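Local coordinates for protein Myo-inositol phosphohydrolase (Mitsuokella multacida, PDB 4WU3) that probably removes phosphate groups from inositol hexakisphosphate (phytate) as a PTP-like phosphatase, and binds inositol-(1,3,4,5)-tetrakisphosphate, at residues M89-S94 with L238-Y243; L60-R65 with A93-S98; D455-L460 with V490-Q495. The protein carries 2 engineered substitutions. All blocks are in the same frame, centred on the assembly; numbering follows the deposited sequence.

Contact 1: residues M89-S94 with L238-Y243; sequences MNVSAS and LHYHSY. Engineered in segment 238-243: S242 (natural residue Cys). With PO4 (phosphate ion), chain G.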
loop_
_atom_site.group_PDB
_atom_site.type_symbol
_atom_site.label_atom_id
_atom_site.label_comp_id
_atom_site.label_asym_id
_atom_site.label_seq_id
_atom_site.Cartn_x
_atom_site.Cartn_y
_atom_site.Cartn_z
ATOM N N MET A 89 19.909 -17.923 19.999
ATOM C CA MET A 89 19.811 -17.224 18.722
ATOM C C MET A 89 20.929 -16.207 18.538
ATOM O O MET A 89 21.241 -15.826 17.409
ATOM C CB MET A 89 18.460 -16.536 18.614
ATOM C CG MET A 89 17.305 -17.519 18.543
ATOM S SD MET A 89 15.799 -16.775 17.913
ATOM C CE MET A 89 15.471 -15.561 19.183
ATOM N N ASN A 90 21.520 -15.768 19.648
ATOM C CA ASN A 90 22.633 -14.836 19.621
ATOM C C ASN A 90 22.260 -13.581 18.870
ATOM O O ASN A 90 22.920 -13.177 17.916
ATOM C CB ASN A 90 23.863 -15.488 19.009
ATOM C CG ASN A 90 24.480 -16.524 19.930
ATOM O OD1 ASN A 90 24.224 -16.522 21.132
ATOM N ND2 ASN A 90 25.306 -17.405 19.374
ATOM N N VAL A 91 21.204 -12.946 19.346
ATOM C CA VAL A 91 20.606 -11.862 18.638
ATOM C C VAL A 91 20.128 -10.788 19.612
ATOM O O VAL A 91 19.691 -11.100 20.725
ATOM C CB VAL A 91 19.429 -12.396 17.802
ATOM C CG1 VAL A 91 18.204 -12.626 18.677
ATOM C CG2 VAL A 91 19.107 -11.432 16.684
ATOM N N SER A 92 20.236 -9.528 19.204
ATOM C CA SER A 92 19.574 -8.430 19.927
ATOM C C SER A 92 19.043 -7.424 18.916
ATOM O O SER A 92 19.280 -7.565 17.722
ATOM C CB SER A 92 20.510 -7.751 20.941
ATOM O OG SER A 92 21.688 -7.266 20.321
ATOM N N ALA A 93 18.303 -6.429 19.404
ATOM C CA ALA A 93 17.667 -5.434 18.549
ATOM C C ALA A 93 17.307 -4.173 19.335
ATOM O O ALA A 93 17.220 -4.192 20.567
ATOM C CB ALA A 93 16.417 -6.022 17.910
ATOM N N SER A 94 17.092 -3.078 18.616
ATOM C CA SER A 94 16.776 -1.804 19.250
ATOM C C SER A 94 16.483 -0.760 18.218
ATOM O O SER A 94 16.582 -1.008 17.021
ATOM C CB SER A 94 17.961 -1.298 20.081
ATOM O OG SER A 94 19.047 -0.953 19.235
ATOM N N LEU A 238 24.271 -10.900 16.104
ATOM C CA LEU A 238 23.570 -9.951 15.243
ATOM C C LEU A 238 22.694 -8.986 16.035
ATOM O O LEU A 238 21.857 -9.395 16.833
ATOM C CB LEU A 238 22.694 -10.704 14.241
ATOM C CG LEU A 238 23.437 -11.530 13.187
ATOM C CD1 LEU A 238 22.469 -12.009 12.113
ATOM C CD2 LEU A 238 24.563 -10.731 12.557
ATOM N N HIS A 239 22.901 -7.696 15.804
ATOM C CA HIS A 239 22.068 -6.675 16.404
ATOM C C HIS A 239 21.365 -5.914 15.296
ATOM O O HIS A 239 22.017 -5.218 14.517
ATOM C CB HIS A 239 22.904 -5.702 17.239
ATOM C CG HIS A 239 22.082 -4.671 17.931
ATOM N ND1 HIS A 239 21.447 -4.915 19.127
ATOM C CD2 HIS A 239 21.731 -3.414 17.565
ATOM C CE1 HIS A 239 20.756 -3.847 19.481
ATOM N NE2 HIS A 239 20.914 -2.920 18.554
ATOM N N TYR A 240 20.043 -6.072 15.214
ATOM C CA TYR A 240 19.238 -5.407 14.197
ATOM C C TYR A 240 18.720 -4.078 14.725
ATOM O O TYR A 240 18.293 -3.964 15.888
ATOM C CB TYR A 240 18.029 -6.260 13.808
ATOM C CG TYR A 240 18.363 -7.607 13.232
ATOM C CD1 TYR A 240 18.787 -7.735 11.925
ATOM C CD2 TYR A 240 18.232 -8.759 13.996
ATOM C CE1 TYR A 240 19.092 -8.975 11.396
ATOM C CE2 TYR A 240 18.530 -9.997 13.482
ATOM C CZ TYR A 240 18.961 -10.108 12.180
ATOM O OH TYR A 240 19.275 -11.354 11.664
ATOM N N HIS A 241 18.750 -3.063 13.878
ATOM C CA HIS A 241 18.124 -1.808 14.244
ATOM C C HIS A 241 17.617 -1.007 13.039
ATOM O O HIS A 241 18.119 -1.125 11.911
ATOM C CB HIS A 241 19.085 -0.971 15.084
ATOM C CG HIS A 241 19.980 -0.097 14.275
ATOM N ND1 HIS A 241 19.580 1.135 13.802
ATOM C CD2 HIS A 241 21.250 -0.274 13.850
ATOM C CE1 HIS A 241 20.567 1.675 13.112
ATOM N NE2 HIS A 241 21.590 0.840 13.126
ATOM N N SER A 242 16.605 -0.192 13.303
ATOM C CA SER A 242 16.046 0.705 12.319
ATOM C C SER A 242 16.046 2.100 12.955
ATOM O O SER A 242 17.031 2.463 13.618
ATOM C CB SER A 242 14.648 0.239 11.938
ATOM O OG SER A 242 13.958 -0.283 13.070
ATOM N N TYR A 243 14.987 2.891 12.773
ATOM C CA TYR A 243 14.897 4.133 13.537
ATOM C C TYR A 243 14.316 3.884 14.935
ATOM O O TYR A 243 14.950 4.212 15.944
ATOM C CB TYR A 243 14.111 5.241 12.831
ATOM C CG TYR A 243 13.996 6.443 13.749
ATOM C CD1 TYR A 243 15.118 7.201 14.067
ATOM C CD2 TYR A 243 12.802 6.760 14.371
ATOM C CE1 TYR A 243 15.045 8.259 14.940
ATOM C CE2 TYR A 243 12.714 7.832 15.253
ATOM C CZ TYR A 243 13.839 8.574 15.532
ATOM O OH TYR A 243 13.770 9.639 16.410
HETATM P P PO4 G . 11.029 1.395 12.493
HETATM O O1 PO4 G . 9.668 1.839 12.973
HETATM O O2 PO4 G . 11.570 0.458 13.550
HETATM O O3 PO4 G . 11.947 2.575 12.304
HETATM O O4 PO4 G . 10.959 0.649 11.173
#
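V91, S92 and A93 pair in parallel with L238, H239 and Y240, the two short strands inclined at 21° and joined by a ladder in which N90 O accepts from L238 N, S92 bonds on to L238 O and Y240 N, and S94 N reaches Y240 O. These are the second and central strands of the five-stranded mixed sheet of a PTP-like phosphatase domain, and strand 237-241 runs straight into the phosphate-binding P-loop. On one face of the sheet the H239 ring is held at both nitrogens. Its CG lies anti to the backbone N (chi1 -177°), which swings the imidazole across strand 91-94, one face over A93 CA. S92 OG and S94 OG then sit at its edge in the ring plane: ND1 is 2.6 Å from S92 OG, and NE2 donates to S94 OG at 2.8 Å, a pairing that fixes the ring's rotation. S92 OG also meets W237 NE1. Replacing H239 with an alanine would probably leave both buried serine hydroxyls without their ring partner and open a gap above A93. The opposite face is largely apolar: V91 CG2 meets the edge of the Y240 ring at CE2, 3.6 Å away, while Y240 OH is tied to H256. At the strand end, H241 ND1 donates to S242 O, and its NE2 is bonded to E195. S242 is engineered in place of the natural cysteine of the CX5R signature; a phosphate ion occupies the loop, also bound by A244 N, M246 N and R248 NE. S242 OG donates to O2 of this phosphate at 2.5 Å.

Contact 2: residues L60-R65 with A93-S98; sequences LPRNFR and ASSCFS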
loop_
_atom_site.group_PDB
_atom_site.type_symbol
_atom_site.label_atom_id
_atom_site.label_comp_id
_atom_site.label_asym_id
_atom_site.label_seq_id
_atom_site.Cartn_x
_atom_site.Cartn_y
_atom_site.Cartn_z
ATOM N N LEU A 60 21.296 1.881 27.506
ATOM C CA LEU A 60 20.769 1.075 26.426
ATOM C C LEU A 60 19.747 1.921 25.679
ATOM O O LEU A 60 19.023 2.705 26.290
ATOM C CB LEU A 60 20.106 -0.186 26.967
ATOM C CG LEU A 60 21.022 -1.267 27.518
ATOM C CD1 LEU A 60 20.191 -2.443 28.001
ATOM C CD2 LEU A 60 22.025 -1.728 26.469
ATOM N N PRO A 61 19.681 1.769 24.352
ATOM C CA PRO A 61 18.742 2.568 23.586
ATOM C C PRO A 61 17.308 2.082 23.690
ATOM O O PRO A 61 17.032 1.038 24.263
ATOM C CB PRO A 61 19.238 2.414 22.159
ATOM C CG PRO A 61 19.868 1.065 22.125
ATOM C CD PRO A 61 20.465 0.860 23.496
ATOM N N ARG A 62 16.421 2.876 23.105
ATOM C CA ARG A 62 15.001 2.610 22.994
ATOM C C ARG A 62 14.698 1.231 22.417
ATOM O O ARG A 62 15.290 0.813 21.426
ATOM C CB ARG A 62 14.401 3.704 22.101
ATOM C CG ARG A 62 12.929 3.564 21.757
ATOM C CD ARG A 62 12.521 4.674 20.807
ATOM N NE ARG A 62 11.092 4.648 20.500
ATOM C CZ ARG A 62 10.550 5.241 19.444
ATOM N NH1 ARG A 62 11.311 5.906 18.587
ATOM N NH2 ARG A 62 9.247 5.167 19.244
ATOM N N ASN A 63 13.771 0.531 23.061
ATOM C CA ASN A 63 13.284 -0.758 22.586
ATOM C C ASN A 63 14.357 -1.815 22.460
ATOM O O ASN A 63 14.232 -2.733 21.656
ATOM C CB ASN A 63 12.559 -0.587 21.242
ATOM C CG ASN A 63 11.213 0.078 21.407
ATOM O OD1 ASN A 63 10.519 -0.165 22.398
ATOM N ND2 ASN A 63 10.847 0.941 20.461
ATOM N N PHE A 64 15.408 -1.702 23.254
ATOM C CA PHE A 64 16.433 -2.729 23.242
ATOM C C PHE A 64 15.864 -4.056 23.753
ATOM O O PHE A 64 15.162 -4.093 24.758
ATOM C CB PHE A 64 17.627 -2.342 24.108
ATOM C CG PHE A 64 18.674 -3.412 24.163
ATOM C CD1 PHE A 64 19.672 -3.473 23.202
ATOM C CD2 PHE A 64 18.630 -4.386 25.135
ATOM C CE1 PHE A 64 20.612 -4.477 23.227
ATOM C CE2 PHE A 64 19.573 -5.389 25.164
ATOM C CZ PHE A 64 20.561 -5.439 24.207
ATOM N N ARG A 65 16.168 -5.148 23.069
ATOM C CA ARG A 65 15.879 -6.465 23.619
ATOM C C ARG A 65 16.844 -7.484 23.068
ATOM O O ARG A 65 17.401 -7.310 21.988
ATOM C CB ARG A 65 14.443 -6.907 23.335
ATOM C CG ARG A 65 14.127 -7.216 21.872
ATOM C CD ARG A 65 13.779 -5.951 21.103
ATOM N NE ARG A 65 12.963 -6.224 19.926
ATOM C CZ ARG A 65 12.531 -5.286 19.088
ATOM N NH1 ARG A 65 12.842 -4.019 19.283
ATOM N NH2 ARG A 65 11.794 -5.611 18.048
ATOM N N ALA A 93 18.303 -6.429 19.404
ATOM C CA ALA A 93 17.667 -5.434 18.549
ATOM C C ALA A 93 17.307 -4.173 19.335
ATOM O O ALA A 93 17.220 -4.192 20.567
ATOM C CB ALA A 93 16.417 -6.022 17.910
ATOM N N SER A 94 17.092 -3.078 18.616
ATOM C CA SER A 94 16.776 -1.804 19.250
ATOM C C SER A 94 16.483 -0.760 18.218
ATOM O O SER A 94 16.582 -1.008 17.021
ATOM C CB SER A 94 17.961 -1.298 20.081
ATOM O OG SER A 94 19.047 -0.953 19.235
ATOM N N SER A 95 16.132 0.424 18.718
ATOM C CA SER A 95 16.119 1.650 17.948
ATOM C C SER A 95 17.530 2.008 17.518
ATOM O O SER A 95 18.502 1.373 17.920
ATOM C CB SER A 95 15.640 2.788 18.836
ATOM O OG SER A 95 16.663 3.149 19.769
ATOM N N CYS A 96 17.652 3.077 16.747
ATOM C CA CYS A 96 18.956 3.586 16.460
ATOM C C CYS A 96 19.575 4.027 17.780
ATOM O O CYS A 96 18.875 4.196 18.774
ATOM C CB CYS A 96 18.889 4.721 15.436
ATOM S SG CYS A 96 17.924 6.156 15.916
ATOM N N PHE A 97 20.894 4.185 17.777
ATOM C CA PHE A 97 21.669 4.429 18.986
ATOM C C PHE A 97 22.717 5.526 18.787
ATOM O O PHE A 97 23.308 5.670 17.700
ATOM C CB PHE A 97 22.366 3.131 19.454
ATOM C CG PHE A 97 22.980 2.312 18.335
ATOM C CD1 PHE A 97 24.147 2.721 17.710
ATOM C CD2 PHE A 97 22.388 1.122 17.920
ATOM C CE1 PHE A 97 24.701 1.974 16.683
ATOM C CE2 PHE A 97 22.946 0.362 16.900
ATOM C CZ PHE A 97 24.102 0.791 16.278
ATOM N N SER A 98 22.935 6.308 19.846
ATOM C CA SER A 98 24.085 7.198 19.927
ATOM C C SER A 98 25.334 6.361 20.169
ATOM O O SER A 98 25.263 5.141 20.361
ATOM C CB SER A 98 23.915 8.204 21.072
ATOM O OG SER A 98 24.205 7.601 22.322
#
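R65 and A93 form an antiparallel hydrogen-bonded pair that adds short strand 65-66 to the edge of the PTP-like domain's sheet, just after a type II beta turn running from P61 to F64. Backbone bonds set the alignment: R65 N donates to A93 O and A93 N to R65 O, both at 2.9 Å. Nearer the turn, S95 N donates to R62 O almost linearly, with an angle of 172° at the hydrogen. Between these bonds F64 CA lies 3.1 Å from A93 O in a CA-H...O contact. Van der Waals packing centres on P61, whose CG rests on the S94 side chain and whose CB lies 4.2 Å from F97 CB; I105 of helix 99-108 also touches this proline. R62 CB packs against S95 OG at 3.3 Å, while the extended arginine chain carries its guanidinium away from S95. Among the polar side chains, S95 OG reaches forward to C96 O, and S94 OG donates to S95 O. The R65 chain bends at chi2 (-84°), laying one guanidinium face over A93 CB. NH1 also serves G245 O of the P-loop, and in the guanidinium plane it donates to N63 O at 3.0 Å.

Contact 3: residues D455-L460 with V490-Q495; sequences DENSRL and VMTEQQ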
loop_
_atom_site.group_PDB
_atom_site.type_symbol
_atom_site.label_atom_id
_atom_site.label_comp_id
_atom_site.label_asym_id
_atom_site.label_seq_id
_atom_site.Cartn_x
_atom_site.Cartn_y
_atom_site.Cartn_z
ATOM N N ASP A 455 25.837 -11.664 -25.254
ATOM C CA ASP A 455 24.443 -11.341 -25.510
ATOM C C ASP A 455 24.322 -10.695 -26.884
ATOM O O ASP A 455 23.448 -11.051 -27.656
ATOM C CB ASP A 455 23.900 -10.399 -24.427
ATOM C CG ASP A 455 22.452 -9.987 -24.671
ATOM O OD1 ASP A 455 22.217 -9.053 -25.465
ATOM O OD2 ASP A 455 21.545 -10.580 -24.053
ATOM N N GLU A 456 25.224 -9.768 -27.191
ATOM C CA GLU A 456 25.193 -9.033 -28.460
ATOM C C GLU A 456 25.343 -9.948 -29.667
ATOM O O GLU A 456 24.536 -9.911 -30.597
ATOM C CB GLU A 456 26.295 -7.961 -28.486
ATOM C CG GLU A 456 26.163 -6.918 -29.588
ATOM C CD GLU A 456 26.935 -5.646 -29.273
ATOM O OE1 GLU A 456 28.161 -5.623 -29.536
ATOM O OE2 GLU A 456 26.327 -4.669 -28.761
ATOM N N ASN A 457 26.392 -10.760 -29.673
ATOM C CA ASN A 457 26.633 -11.625 -30.812
ATOM C C ASN A 457 25.459 -12.567 -31.028
ATOM O O ASN A 457 25.058 -12.828 -32.166
ATOM C CB ASN A 457 27.936 -12.400 -30.631
ATOM C CG ASN A 457 29.157 -11.526 -30.849
ATOM O OD1 ASN A 457 29.271 -10.849 -31.869
ATOM N ND2 ASN A 457 30.075 -11.538 -29.893
ATOM N N SER A 458 24.899 -13.048 -29.923
ATOM C CA SER A 458 23.842 -14.045 -29.973
ATOM C C SER A 458 22.561 -13.472 -30.555
ATOM O O SER A 458 21.904 -14.106 -31.391
ATOM C CB SER A 458 23.576 -14.596 -28.577
ATOM O OG SER A 458 22.583 -15.603 -28.617
ATOM N N ARG A 459 22.209 -12.267 -30.124
ATOM C CA ARG A 459 20.960 -11.658 -30.561
ATOM C C ARG A 459 21.036 -11.179 -32.006
ATOM O O ARG A 459 20.045 -11.258 -32.734
ATOM C CB ARG A 459 20.550 -10.513 -29.630
ATOM C CG ARG A 459 20.119 -10.986 -28.257
ATOM C CD ARG A 459 19.543 -9.870 -27.393
ATOM N NE ARG A 459 19.235 -10.347 -26.041
ATOM C CZ ARG A 459 18.115 -10.981 -25.701
ATOM N NH1 ARG A 459 17.170 -11.211 -26.603
ATOM N NH2 ARG A 459 17.935 -11.384 -24.454
ATOM N N LEU A 460 22.199 -10.679 -32.419
ATOM C CA LEU A 460 22.385 -10.230 -33.802
ATOM C C LEU A 460 22.305 -11.423 -34.760
ATOM O O LEU A 460 21.602 -11.389 -35.781
ATOM C CB LEU A 460 23.725 -9.506 -33.968
ATOM C CG LEU A 460 23.829 -8.148 -33.283
ATOM C CD1 LEU A 460 25.268 -7.651 -33.290
ATOM C CD2 LEU A 460 22.905 -7.138 -33.948
ATOM N N VAL A 490 23.498 -8.452 -41.385
ATOM C CA VAL A 490 23.728 -8.239 -39.965
ATOM C C VAL A 490 25.222 -8.221 -39.617
ATOM O O VAL A 490 25.921 -9.205 -39.849
ATOM C CB VAL A 490 23.049 -9.342 -39.142
ATOM C CG1 VAL A 490 23.360 -9.170 -37.663
ATOM C CG2 VAL A 490 21.547 -9.317 -39.377
ATOM N N MET A 491 25.694 -7.090 -39.077
ATOM C CA MET A 491 27.076 -6.922 -38.596
ATOM C C MET A 491 27.071 -6.426 -37.146
ATOM O O MET A 491 26.085 -5.829 -36.692
ATOM C CB MET A 491 27.832 -5.871 -39.424
ATOM C CG MET A 491 27.962 -6.141 -40.912
ATOM S SD MET A 491 28.936 -4.826 -41.645
ATOM C CE MET A 491 27.650 -3.642 -42.059
ATOM N N THR A 492 28.166 -6.670 -36.427
ATOM C CA THR A 492 28.453 -5.917 -35.211
ATOM C C THR A 492 29.064 -4.606 -35.664
ATOM O O THR A 492 29.482 -4.480 -36.823
ATOM C CB THR A 492 29.449 -6.624 -34.262
ATOM O OG1 THR A 492 30.721 -6.790 -34.902
ATOM C CG2 THR A 492 28.932 -7.965 -33.852
ATOM N N GLU A 493 29.109 -3.625 -34.768
ATOM C CA GLU A 493 29.742 -2.347 -35.096
ATOM C C GLU A 493 31.235 -2.544 -35.303
ATOM O O GLU A 493 31.853 -1.890 -36.150
ATOM C CB GLU A 493 29.516 -1.315 -33.994
ATOM C CG GLU A 493 30.330 -0.050 -34.199
ATOM C CD GLU A 493 29.867 1.107 -33.330
ATOM O OE1 GLU A 493 28.638 1.368 -33.271
ATOM O OE2 GLU A 493 30.740 1.774 -32.727
ATOM N N GLN A 494 31.813 -3.440 -34.514
ATOM C CA GLN A 494 33.230 -3.729 -34.629
ATOM C C GLN A 494 33.571 -4.214 -36.029
ATOM O O GLN A 494 34.520 -3.717 -36.636
ATOM C CB GLN A 494 33.656 -4.777 -33.617
ATOM C CG GLN A 494 35.032 -5.332 -33.915
ATOM C CD GLN A 494 35.642 -6.007 -32.719
ATOM O OE1 GLN A 494 34.939 -6.560 -31.876
ATOM N NE2 GLN A 494 36.961 -5.965 -32.636
ATOM N N GLN A 495 32.795 -5.181 -36.528
ATOM C CA GLN A 495 32.966 -5.688 -37.886
ATOM C C GLN A 495 32.863 -4.565 -38.883
ATOM O O GLN A 495 33.713 -4.437 -39.753
ATOM C CB GLN A 495 31.916 -6.747 -38.215
ATOM C CG GLN A 495 32.170 -8.080 -37.546
ATOM C CD GLN A 495 31.051 -9.076 -37.766
ATOM O OE1 GLN A 495 29.864 -8.745 -37.687
ATOM N NE2 GLN A 495 31.424 -10.313 -38.050
HETATM O O HOH W 1 27.776 -4.248 -32.385
#
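V490 and L460 join the edge strand 490-491 to helix 449-463, at the point where the chain turns through a capping box into helix 493-499. V490 projects toward helix 449-463: its CG1, anti to the backbone N (chi1 176°), lies 3.7 Å from L460 CB and 3.4 Å from L460 O, so one methyl covers both the side-chain root and the carbonyl of the leucine. F429 of the neighbouring strand 426-429 touches both side chains, closing this small apolar cluster. M491 turns its side chain away and offers backbone instead; its O is 3.9 Å from L460 CD1, while its main chain is bonded to V428. T492 splits its two branches between two tasks. A chi1 of 62° tucks OG1 in over the backbone and leaves CG2 facing helix 449-463, where it meets L460 CD1 at 3.7 Å, the two side chains crossing at about a right angle, and N457 OD1 at 3.5 Å, a van der Waals approach near the exposed end of the contact. T492 is the N-cap of helix 493-499, its OG1 accepting from Q495 N, and Q495 OE1 in return accepts from T492 N, at 168° on the hydrogen. E493 follows, its buried side chain lying against strands 416-422 and 503-509, where OE2 is bonded to H539, the residue just before S540 of the inositol phosphate pocket. Its backbone links the two helices through water: E493 N donates to a water at 2.8 Å, and that water gives a weak bond to E456. The E456 carboxylate forms a salt bridge with R506 through OE1 and accepts from H426 N through OE2; the water lies 3.2 Å from E456 OE1.

Contacts 1 and 2 are buried and share strand 91-94: residues 238-243 flank it on its parallel side and residues 60-65 on its antiparallel edge. Their centres are 8 Å apart, and they meet where Y243 O lies 3.0 Å from C96 N, a probable hydrogen bond. Both rest on backbone hydrogen bonds, a parallel ladder in contact 1 and a single antiparallel bridge in contact 2, and reach the phosphate-binding loop. Contact 3 lies on the opposite side of the chain's centre, its centre 51 and 56 Å from theirs, and is only partly buried. Instead of strand pairing, it joins a helix to a strand-helix junction by methyl packing and one weakly bridging water.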